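Local coordinates for SusD-like carbohydrate binding protein BF1063 (Bacteroides fragilis NCTC 9343, PDB 3I4G), which probably binds carbohydrate at the outer membrane, as a SusD-family lipoprotein that would help capture glycans for uptake, at residues A[229-233]-A[387-391]; A[237-243]-A[363-368]; A[193-199]-A[251-255]; A[232-236]-A[417-423]. The contacts are given in a common frame with arbitrary orientation. Residues are numbered along the deposited sequence.

Interaction 1: A[229-233]-A[387-391]; sequences DNAIN and YAEVL
An irregular loop, D229 to N233, extended from N230 onward, lies across the first turn of helix 387-400, whose opening residues Y387 to L391 have helical backbone angles and the bond L391 N to Y387 O of 3.0 Å. N230 and A231 have phi/psi -117/157 and -160/156, and the nearest CA pair is I232 and Y387, 6.5 Å apart. The main bump is the Y387 ring. With chi1 t it stands up from the start of the helix against the loop, and N230 CB sits over one face, 3.8 Å from the ring centroid and 20° off its normal, a CH-pi contact. I232 N comes near the ring edge, 3.9 Å from Y387 CD2. This belongs to the alpha-helical SusD fold, where the loop leaving helix 214-227 crosses the beginning of a helix that continues strand 380-386. The second bump is I232, whose m,m rotamer brings its tip into the hollow between the ring and the next turn: I232 CD1 lies 4.2 Å from Y387 CD2 and 3.9 Å from A388 CB, while I232 CG1 meets L391 CD1 at 3.8 Å. The small methyl of A388 leaves room for the CD1 end of I232. No direct hydrogen bond joins the segments; water 1 accepts from N230 N at 3.0 Å and reaches Y387 OH weakly at 3.3 Å, while N230 ND2 donates to K249 O.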
# COMPACT_ATOMS: atom_id res chain seq x y z
N ASP A 229 1.99 16.02 16.86
CA ASP A 229 2.20 14.74 17.54
C ASP A 229 3.10 13.81 16.77
O ASP A 229 3.56 12.80 17.34
CB ASP A 229 0.88 13.98 17.77
CG ASP A 229 -0.11 14.71 18.64
OD1 ASP A 229 0.26 15.70 19.27
OD2 ASP A 229 -1.27 14.23 18.71
N ASN A 230 3.34 14.09 15.48
CA ASN A 230 4.05 13.18 14.62
C ASN A 230 5.36 13.76 14.10
O ASN A 230 5.56 14.96 14.03
CB ASN A 230 3.12 12.80 13.48
CG ASN A 230 1.88 12.09 13.98
OD1 ASN A 230 0.78 12.66 13.99
ND2 ASN A 230 2.05 10.87 14.45
N ALA A 231 6.25 12.84 13.74
CA ALA A 231 7.59 13.22 13.29
C ALA A 231 8.18 12.09 12.50
O ALA A 231 7.82 10.95 12.68
CB ALA A 231 8.48 13.50 14.50
N ILE A 232 9.13 12.45 11.65
CA ILE A 232 9.89 11.47 10.87
C ILE A 232 10.84 10.69 11.76
O ILE A 232 11.63 11.27 12.51
CB ILE A 232 10.64 12.21 9.74
CG1 ILE A 232 9.65 12.79 8.74
CG2 ILE A 232 11.64 11.28 9.03
CD1 ILE A 232 8.74 11.76 8.01
N ASN A 233 10.76 9.36 11.71
CA ASN A 233 11.61 8.49 12.50
C ASN A 233 13.04 8.44 11.96
O ASN A 233 13.22 8.38 10.76
CB ASN A 233 11.05 7.08 12.50
CG ASN A 233 11.60 6.22 13.57
OD1 ASN A 233 11.58 6.57 14.75
ND2 ASN A 233 12.02 5.00 13.19
N TYR A 387 3.67 9.33 8.55
CA TYR A 387 3.84 10.79 8.49
C TYR A 387 4.61 11.22 7.23
O TYR A 387 4.38 12.30 6.72
CB TYR A 387 4.52 11.31 9.75
CG TYR A 387 4.48 12.82 9.97
CD1 TYR A 387 3.29 13.50 9.98
CD2 TYR A 387 5.66 13.52 10.21
CE1 TYR A 387 3.26 14.85 10.23
CE2 TYR A 387 5.63 14.87 10.45
CZ TYR A 387 4.44 15.52 10.46
OH TYR A 387 4.39 16.88 10.75
N ALA A 388 5.53 10.40 6.71
CA ALA A 388 6.18 10.80 5.47
C ALA A 388 5.18 10.99 4.34
O ALA A 388 5.35 11.88 3.51
CB ALA A 388 7.17 9.77 5.04
N GLU A 389 4.13 10.17 4.27
CA GLU A 389 3.11 10.36 3.24
C GLU A 389 2.35 11.66 3.50
O GLU A 389 1.99 12.37 2.56
CB GLU A 389 2.13 9.19 3.19
CG GLU A 389 1.08 9.42 2.10
CD GLU A 389 -0.07 8.44 2.06
OE1 GLU A 389 0.05 7.35 2.65
OE2 GLU A 389 -1.10 8.77 1.42
N VAL A 390 2.06 11.97 4.75
CA VAL A 390 1.40 13.22 5.09
C VAL A 390 2.19 14.43 4.61
O VAL A 390 1.62 15.35 4.02
CB VAL A 390 1.15 13.31 6.62
CG1 VAL A 390 0.64 14.68 7.05
CG2 VAL A 390 0.18 12.20 7.07
N LEU A 391 3.50 14.43 4.86
CA LEU A 391 4.35 15.54 4.44
C LEU A 391 4.40 15.66 2.93
O LEU A 391 4.26 16.75 2.37
CB LEU A 391 5.76 15.39 5.00
CG LEU A 391 5.91 15.43 6.50
CD1 LEU A 391 7.39 15.26 6.91
CD2 LEU A 391 5.35 16.74 7.09
O HOH W 1 2.94 16.40 13.64

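Interaction 2: A[237-243]-A[363-368]; sequences QELFYPS and RKYFEE. With EDO (1,2-ethanediol), chain C.
R363 opens a type II turn ending at F366; R363 NH1 pairs with E368 OE2 (2.9 Å). The long aliphatic chain of K364 covers the F240 ring, CD 3.7 Å from its centroid, while NZ reaches E451. Y365, at positive phi (85°), is 4.7 Å CA to CA from F240: Y365 CA approaches F240 O at 3.3 Å in a CA-H...O contact, and the F240 edge meets the Y365 face, centroids 5.5 Å apart, planes at 76°. Here two loops of the SusD fold pack together, 237-243 starting as a 3-10 turn. F366 O shares water 5 with Y241 OH (2.7 and 2.8 Å). E367 CA lies 3.7 Å from the Y241 ring centroid, and its t,t reach lets one carboxylate accept from S243 N (E367 OE1, 3.0 Å) and S243 OG (E367 OE2, 2.6 Å). E367 N donates to O2 (2.8 Å) of ethanediol, probably from crystallisation liquor. E368 OE2 reaches Q237 NE2 through water 3 (2.8 and 3.0 Å); E368 OE1 accepts from M331 N.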
# COMPACT_ATOMS: atom_id res chain seq x y z
N GLN A 237 14.05 1.47 8.10
CA GLN A 237 13.73 0.03 8.16
C GLN A 237 12.81 -0.33 9.32
O GLN A 237 11.90 -1.16 9.18
CB GLN A 237 14.99 -0.82 8.24
CG GLN A 237 15.86 -0.77 7.01
CD GLN A 237 17.03 -1.69 7.14
OE1 GLN A 237 18.04 -1.34 7.78
NE2 GLN A 237 16.96 -2.84 6.48
N GLU A 238 13.05 0.31 10.46
CA GLU A 238 12.34 0.01 11.69
C GLU A 238 10.90 0.45 11.69
O GLU A 238 10.13 -0.01 12.53
CB GLU A 238 13.10 0.60 12.91
CG GLU A 238 14.33 -0.27 13.23
CD GLU A 238 15.22 0.28 14.32
OE1 GLU A 238 14.94 1.34 14.87
OE2 GLU A 238 16.24 -0.40 14.63
N LEU A 239 10.50 1.27 10.73
CA LEU A 239 9.08 1.58 10.54
C LEU A 239 8.25 0.36 10.21
O LEU A 239 7.05 0.38 10.46
CB LEU A 239 8.91 2.57 9.39
CG LEU A 239 9.49 3.96 9.59
CD1 LEU A 239 9.47 4.71 8.26
CD2 LEU A 239 8.75 4.71 10.71
N PHE A 240 8.89 -0.68 9.69
CA PHE A 240 8.18 -1.82 9.12
C PHE A 240 8.42 -3.09 9.87
O PHE A 240 8.11 -4.17 9.35
CB PHE A 240 8.58 -1.96 7.64
CG PHE A 240 8.53 -0.63 6.90
CD1 PHE A 240 7.34 -0.11 6.48
CD2 PHE A 240 9.68 0.07 6.63
CE1 PHE A 240 7.27 1.09 5.85
CE2 PHE A 240 9.63 1.29 5.95
CZ PHE A 240 8.42 1.80 5.57
N TYR A 241 8.93 -2.99 11.10
CA TYR A 241 9.28 -4.16 11.91
C TYR A 241 8.36 -4.28 13.12
O TYR A 241 7.98 -3.25 13.69
CB TYR A 241 10.71 -4.08 12.41
CG TYR A 241 11.82 -4.09 11.42
CD1 TYR A 241 11.69 -4.54 10.11
CD2 TYR A 241 13.08 -3.71 11.85
CE1 TYR A 241 12.79 -4.56 9.24
CE2 TYR A 241 14.16 -3.75 11.02
CZ TYR A 241 14.00 -4.19 9.72
OH TYR A 241 15.13 -4.23 8.91
N PRO A 242 8.02 -5.49 13.53
CA PRO A 242 7.16 -5.61 14.70
C PRO A 242 7.75 -5.05 16.01
O PRO A 242 7.00 -4.49 16.82
CB PRO A 242 6.91 -7.13 14.79
CG PRO A 242 7.80 -7.79 13.91
CD PRO A 242 8.26 -6.78 12.89
N SER A 243 9.06 -5.15 16.19
CA SER A 243 9.66 -4.76 17.47
C SER A 243 9.74 -3.25 17.67
O SER A 243 9.89 -2.79 18.80
CB SER A 243 11.08 -5.33 17.60
OG SER A 243 11.09 -6.75 17.64
N ARG A 363 12.80 -6.66 0.76
CA ARG A 363 13.44 -6.64 2.09
C ARG A 363 12.53 -5.98 3.13
O ARG A 363 12.54 -6.36 4.31
CB ARG A 363 14.78 -5.88 2.04
CG ARG A 363 15.63 -6.09 3.27
CD ARG A 363 16.87 -5.25 3.32
NE ARG A 363 17.91 -5.59 2.35
CZ ARG A 363 18.86 -6.50 2.55
NH1 ARG A 363 18.86 -7.27 3.62
NH2 ARG A 363 19.79 -6.70 1.62
N LYS A 364 11.76 -4.98 2.72
CA LYS A 364 10.86 -4.25 3.62
C LYS A 364 9.92 -5.23 4.32
O LYS A 364 9.49 -6.20 3.71
CB LYS A 364 10.07 -3.22 2.85
CG LYS A 364 9.24 -2.26 3.70
CD LYS A 364 8.66 -1.10 2.89
CE LYS A 364 9.70 0.02 2.61
NZ LYS A 364 9.15 1.16 1.82
N TYR A 365 9.65 -4.93 5.61
CA TYR A 365 8.74 -5.64 6.52
C TYR A 365 9.35 -6.85 7.22
O TYR A 365 8.69 -7.45 8.06
CB TYR A 365 7.45 -6.07 5.79
CG TYR A 365 6.63 -4.97 5.20
CD1 TYR A 365 5.92 -4.07 5.99
CD2 TYR A 365 6.54 -4.82 3.82
CE1 TYR A 365 5.17 -3.05 5.44
CE2 TYR A 365 5.81 -3.78 3.26
CZ TYR A 365 5.11 -2.91 4.06
OH TYR A 365 4.36 -1.94 3.50
N PHE A 366 10.60 -7.18 6.92
CA PHE A 366 11.27 -8.36 7.52
C PHE A 366 12.38 -7.96 8.47
O PHE A 366 13.41 -7.46 8.06
CB PHE A 366 11.78 -9.30 6.41
CG PHE A 366 10.67 -9.76 5.48
CD1 PHE A 366 9.55 -10.44 5.97
CD2 PHE A 366 10.70 -9.50 4.15
CE1 PHE A 366 8.52 -10.81 5.14
CE2 PHE A 366 9.66 -9.88 3.33
CZ PHE A 366 8.58 -10.54 3.81
N GLU A 367 12.11 -8.16 9.77
CA GLU A 367 13.05 -7.84 10.85
C GLU A 367 14.07 -8.96 10.89
O GLU A 367 13.92 -9.91 11.67
CB GLU A 367 12.24 -7.67 12.14
CG GLU A 367 13.06 -7.26 13.36
CD GLU A 367 12.21 -7.07 14.61
OE1 GLU A 367 11.06 -6.61 14.55
OE2 GLU A 367 12.71 -7.37 15.71
N GLU A 368 15.16 -8.79 10.16
CA GLU A 368 16.10 -9.87 9.85
C GLU A 368 16.88 -10.42 11.02
O GLU A 368 17.25 -11.58 10.97
CB GLU A 368 17.12 -9.39 8.80
CG GLU A 368 16.47 -9.01 7.48
CD GLU A 368 17.49 -8.37 6.56
OE1 GLU A 368 18.52 -9.00 6.29
OE2 GLU A 368 17.23 -7.22 6.07
C1 EDO C . 7.94 -10.99 10.14
O1 EDO C . 6.61 -10.50 9.83
C2 EDO C . 8.69 -9.77 10.66
O2 EDO C . 10.07 -9.98 10.46
O HOH W 2 11.80 -2.75 6.68
O HOH W 3 18.92 -5.05 6.64
O HOH W 4 6.40 -6.36 9.43
O HOH W 5 15.01 -5.84 6.68
O HOH W 6 16.89 -6.09 10.14

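Interaction 3: A[193-199]-A[251-255]; sequences GRACKQA and NIFYI
I252 presses its CG2 methyl against the opening turn of helix 197-211, 3.5 Å from A199 N, 3.9 Å from Q198 CB and 3.9 Å from C196 SG. The strand residue sits at a classic beta bulge, where I252 and F253 both face I385 of strand 380-386. The chain turns a corner at F253, so the strands before and after it belong to different sheets or faces. C196 is the N-cap of the helix: with chi1 p, its SG accepts a weak bond from A199 N at 3.6 Å. Small A199 lets the strand come close, its CA 5.7 Å from that of F253 and its CB 3.8 Å from F253 CB. The F253 side chain (chi1 t) extends along the loop, CE1 lying 4.3 Å from A195 CB and 3.6 Å from G193 O; its ring also makes edge-to-face pairs with W48 and F127, so an aromatic residue suits this buried spot. G193 has positive phi (104/-24), where a CB would jam against the preceding carbonyl, and its CA is 6.0 Å from that of Y254. This joins the helical N-terminal part of the SusD fold to the short sheet. Two waters bridge the backbones: water 7 donates to G193 O (2.8 Å) and Y254 O (2.7 Å), whereas water 8 donates to R194 O (2.9 Å) and I252 O (2.7 Å) and accepts from C196 N at 2.9 Å.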
# COMPACT_ATOMS: atom_id res chain seq x y z
N GLY A 193 -3.01 0.31 17.33
CA GLY A 193 -3.85 -0.18 16.26
C GLY A 193 -5.16 0.58 16.15
O GLY A 193 -5.78 0.60 15.10
N ARG A 194 -5.60 1.20 17.24
CA ARG A 194 -6.87 1.97 17.22
C ARG A 194 -6.70 3.25 16.41
O ARG A 194 -5.60 3.84 16.35
CB ARG A 194 -7.32 2.33 18.63
CG ARG A 194 -7.56 1.15 19.55
CD ARG A 194 -8.93 0.56 19.50
NE ARG A 194 -10.00 1.43 20.02
CZ ARG A 194 -10.38 1.56 21.28
NH1 ARG A 194 -9.72 1.00 22.28
NH2 ARG A 194 -11.39 2.36 21.57
N ALA A 195 -7.77 3.68 15.75
CA ALA A 195 -7.76 4.89 14.92
C ALA A 195 -7.68 6.19 15.73
O ALA A 195 -8.46 6.38 16.64
CB ALA A 195 -9.01 4.94 14.02
N CYS A 196 -6.73 7.04 15.38
CA CYS A 196 -6.62 8.35 15.98
C CYS A 196 -7.12 9.46 15.05
O CYS A 196 -7.38 9.24 13.87
CB CYS A 196 -5.18 8.63 16.42
SG CYS A 196 -4.02 8.87 15.10
N LYS A 197 -7.23 10.66 15.59
CA LYS A 197 -7.66 11.83 14.87
C LYS A 197 -6.88 11.98 13.57
O LYS A 197 -7.44 12.18 12.49
CB LYS A 197 -7.45 13.06 15.78
CG LYS A 197 -7.86 14.37 15.18
CD LYS A 197 -7.67 15.55 16.15
CE LYS A 197 -8.34 15.40 17.51
NZ LYS A 197 -9.83 15.41 17.35
N GLN A 198 -5.56 11.88 13.67
CA GLN A 198 -4.69 12.02 12.51
C GLN A 198 -4.90 10.94 11.46
O GLN A 198 -4.66 11.21 10.27
CB GLN A 198 -3.22 12.06 12.96
CG GLN A 198 -2.83 13.33 13.70
CD GLN A 198 -3.00 13.26 15.21
OE1 GLN A 198 -3.83 12.47 15.76
NE2 GLN A 198 -2.17 14.06 15.92
N ALA A 199 -5.30 9.73 11.84
CA ALA A 199 -5.63 8.69 10.85
C ALA A 199 -6.83 9.12 10.02
O ALA A 199 -6.82 9.01 8.77
CB ALA A 199 -5.88 7.33 11.53
N ASN A 251 4.37 6.30 12.36
CA ASN A 251 3.32 5.37 11.94
C ASN A 251 2.00 5.76 12.62
O ASN A 251 1.77 5.46 13.77
CB ASN A 251 3.71 3.92 12.22
CG ASN A 251 4.82 3.42 11.32
OD1 ASN A 251 5.07 3.99 10.25
ND2 ASN A 251 5.52 2.37 11.77
N ILE A 252 1.17 6.45 11.87
CA ILE A 252 -0.09 7.03 12.36
C ILE A 252 -1.18 5.97 12.45
O ILE A 252 -1.89 5.90 13.45
CB ILE A 252 -0.51 8.19 11.46
CG1 ILE A 252 0.43 9.37 11.69
CG2 ILE A 252 -1.96 8.62 11.74
CD1 ILE A 252 0.38 10.47 10.61
N PHE A 253 -1.31 5.17 11.40
CA PHE A 253 -2.31 4.08 11.34
C PHE A 253 -1.59 2.87 10.77
O PHE A 253 -0.88 2.99 9.78
CB PHE A 253 -3.56 4.49 10.54
CG PHE A 253 -4.68 3.48 10.64
CD1 PHE A 253 -5.36 3.29 11.82
CD2 PHE A 253 -5.06 2.73 9.54
CE1 PHE A 253 -6.34 2.31 11.93
CE2 PHE A 253 -6.07 1.77 9.66
CZ PHE A 253 -6.69 1.56 10.84
N TYR A 254 -1.81 1.71 11.34
CA TYR A 254 -1.09 0.50 10.97
C TYR A 254 -1.86 -0.73 11.36
O TYR A 254 -2.83 -0.66 12.16
CB TYR A 254 0.29 0.50 11.66
CG TYR A 254 0.24 0.78 13.13
CD1 TYR A 254 -0.13 -0.22 14.04
CD2 TYR A 254 0.55 2.05 13.63
CE1 TYR A 254 -0.17 0.07 15.43
CE2 TYR A 254 0.52 2.32 14.98
CZ TYR A 254 0.17 1.34 15.87
OH TYR A 254 0.13 1.63 17.23
N ILE A 255 -1.43 -1.87 10.83
CA ILE A 255 -1.95 -3.18 11.22
C ILE A 255 -0.85 -3.92 11.96
O ILE A 255 0.24 -4.13 11.42
CB ILE A 255 -2.40 -4.02 10.00
CG1 ILE A 255 -3.28 -3.24 9.02
CG2 ILE A 255 -3.10 -5.26 10.53
CD1 ILE A 255 -4.55 -2.59 9.64
O HOH W 7 -5.13 -1.50 13.36
O HOH W 8 -4.45 5.52 14.31

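Interaction 4: A[232-236]-A[417-423]; sequences INANY and VRGRASV
R420 NH1 donates to N233 O at 2.8 Å, and S422 clasps the same loop: S422 N (3.1 Å) and S422 OG (2.7 Å) both donate to A234 O, while Y236 N donates to S422 OG at 3.0 Å. A serine fits because its hydroxyl, with chi1 p, can give one bond and receive another. Two irregular loops of the SusD fold are tied together here, one following helix 214-227 and the other leaving helix 414-418; their nearest CA atoms are those of A234 and A421, 5.0 Å apart, with N235 and S422 at 5.4 Å. The arginine, t,t,m, reaches between I232 and Y236, which sandwich its guanidinium: I232 CG2 lies over one face, 3.5 Å from R420 NH1, and Y236 CD1 over the opposite one, 3.7 Å from R420 NE. Its charge is answered by E250 and E447. N233 ND2 donates to N235 O at 2.9 Å. Farther out the contacts are apolar: A234 CB meets A421 CB at 4.2 Å on the exposed side, and Y236, whose hydroxyl bonds E447 O, sets its CB 4.3 Å from V423 CG2. At the helix end, I232 CD1 lies 4.3 Å from V417 CG2.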
# COMPACT_ATOMS: atom_id res chain seq x y z
N ILE A 232 9.13 12.45 11.65
CA ILE A 232 9.89 11.47 10.87
C ILE A 232 10.84 10.69 11.76
O ILE A 232 11.63 11.27 12.51
CB ILE A 232 10.64 12.21 9.74
CG1 ILE A 232 9.65 12.79 8.74
CG2 ILE A 232 11.64 11.28 9.03
CD1 ILE A 232 8.74 11.76 8.01
N ASN A 233 10.76 9.36 11.71
CA ASN A 233 11.61 8.49 12.50
C ASN A 233 13.04 8.44 11.96
O ASN A 233 13.22 8.38 10.76
CB ASN A 233 11.05 7.08 12.50
CG ASN A 233 11.60 6.22 13.57
OD1 ASN A 233 11.58 6.57 14.75
ND2 ASN A 233 12.02 5.00 13.19
N ALA A 234 14.06 8.38 12.82
CA ALA A 234 15.43 8.35 12.29
C ALA A 234 15.70 7.14 11.41
O ALA A 234 16.37 7.25 10.38
CB ALA A 234 16.44 8.39 13.44
N ASN A 235 15.14 6.00 11.81
CA ASN A 235 15.37 4.75 11.12
C ASN A 235 14.22 4.33 10.19
O ASN A 235 13.10 4.13 10.65
CB ASN A 235 15.69 3.63 12.13
CG ASN A 235 16.28 2.42 11.44
OD1 ASN A 235 15.61 1.64 10.80
ND2 ASN A 235 17.60 2.30 11.53
N TYR A 236 14.52 4.20 8.91
CA TYR A 236 13.53 3.84 7.90
C TYR A 236 13.09 2.39 8.03
O TYR A 236 11.90 2.11 8.06
CB TYR A 236 14.11 4.06 6.50
CG TYR A 236 13.21 3.85 5.30
CD1 TYR A 236 12.43 4.86 4.83
CD2 TYR A 236 13.25 2.65 4.60
CE1 TYR A 236 11.66 4.70 3.69
CE2 TYR A 236 12.50 2.46 3.45
CZ TYR A 236 11.70 3.49 3.01
OH TYR A 236 10.95 3.31 1.86
N VAL A 417 11.68 14.31 4.83
CA VAL A 417 11.64 12.90 4.42
C VAL A 417 13.00 12.48 3.91
O VAL A 417 13.57 11.49 4.38
CB VAL A 417 10.58 12.69 3.34
CG1 VAL A 417 10.61 11.28 2.79
CG2 VAL A 417 9.20 12.98 3.94
N ARG A 418 13.60 13.28 3.05
CA ARG A 418 14.94 12.94 2.54
C ARG A 418 16.04 13.03 3.60
O ARG A 418 17.06 12.32 3.54
CB ARG A 418 15.30 13.84 1.37
CG ARG A 418 14.48 13.54 0.12
CD ARG A 418 14.69 14.51 -1.00
NE ARG A 418 16.03 14.48 -1.56
CZ ARG A 418 16.45 13.62 -2.50
NH1 ARG A 418 15.67 12.63 -2.93
NH2 ARG A 418 17.69 13.72 -2.94
N GLY A 419 15.85 13.93 4.55
CA GLY A 419 16.81 14.20 5.61
C GLY A 419 16.78 13.26 6.78
O GLY A 419 17.58 13.40 7.69
N ARG A 420 15.87 12.29 6.76
CA ARG A 420 15.82 11.25 7.75
C ARG A 420 17.24 10.75 7.99
O ARG A 420 17.95 10.47 7.02
CB ARG A 420 14.90 10.13 7.21
CG ARG A 420 14.64 9.02 8.15
CD ARG A 420 14.09 7.81 7.46
NE ARG A 420 12.82 8.03 6.77
CZ ARG A 420 11.63 7.97 7.36
NH1 ARG A 420 11.51 7.80 8.66
NH2 ARG A 420 10.54 8.14 6.63
N ALA A 421 17.69 10.57 9.22
CA ALA A 421 19.11 10.24 9.46
C ALA A 421 19.64 9.02 8.74
O ALA A 421 20.79 8.99 8.28
CB ALA A 421 19.36 10.08 10.96
N SER A 422 18.81 7.98 8.63
CA SER A 422 19.21 6.74 7.97
C SER A 422 19.19 6.84 6.45
O SER A 422 19.60 5.90 5.77
CB SER A 422 18.30 5.60 8.41
OG SER A 422 16.93 5.88 8.11
N VAL A 423 18.71 7.95 5.90
CA VAL A 423 18.62 8.14 4.46
C VAL A 423 19.55 9.28 4.05
O VAL A 423 20.43 9.09 3.20
CB VAL A 423 17.13 8.36 4.07
CG1 VAL A 423 16.99 8.74 2.60
CG2 VAL A 423 16.29 7.11 4.39

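How the interactions relate
Interactions 1 and 3 are buried and mostly apolar; of the partly buried pair, interaction 4 is led by direct hydrogen bonds, whereas interaction 2 mixes aromatic and CH-pi contacts with bridging waters and one carboxylate clasp. Three use the long loop after helix 214-227: interactions 1 and 4 share I232 and N233, and interaction 2 takes the residues that follow. Interaction 3 instead joins the start of helix 197-211 and the loop before it to strands 251-252 and 254-257. Neighbours meet through D229 OD2 and Q198 NE2 (interactions 1 and 3, 2.9 Å), L239 O and N251 ND2 (2 and 3, 2.8 Å) and K364 NZ and Y236 OH (2 and 4, 2.8 Å).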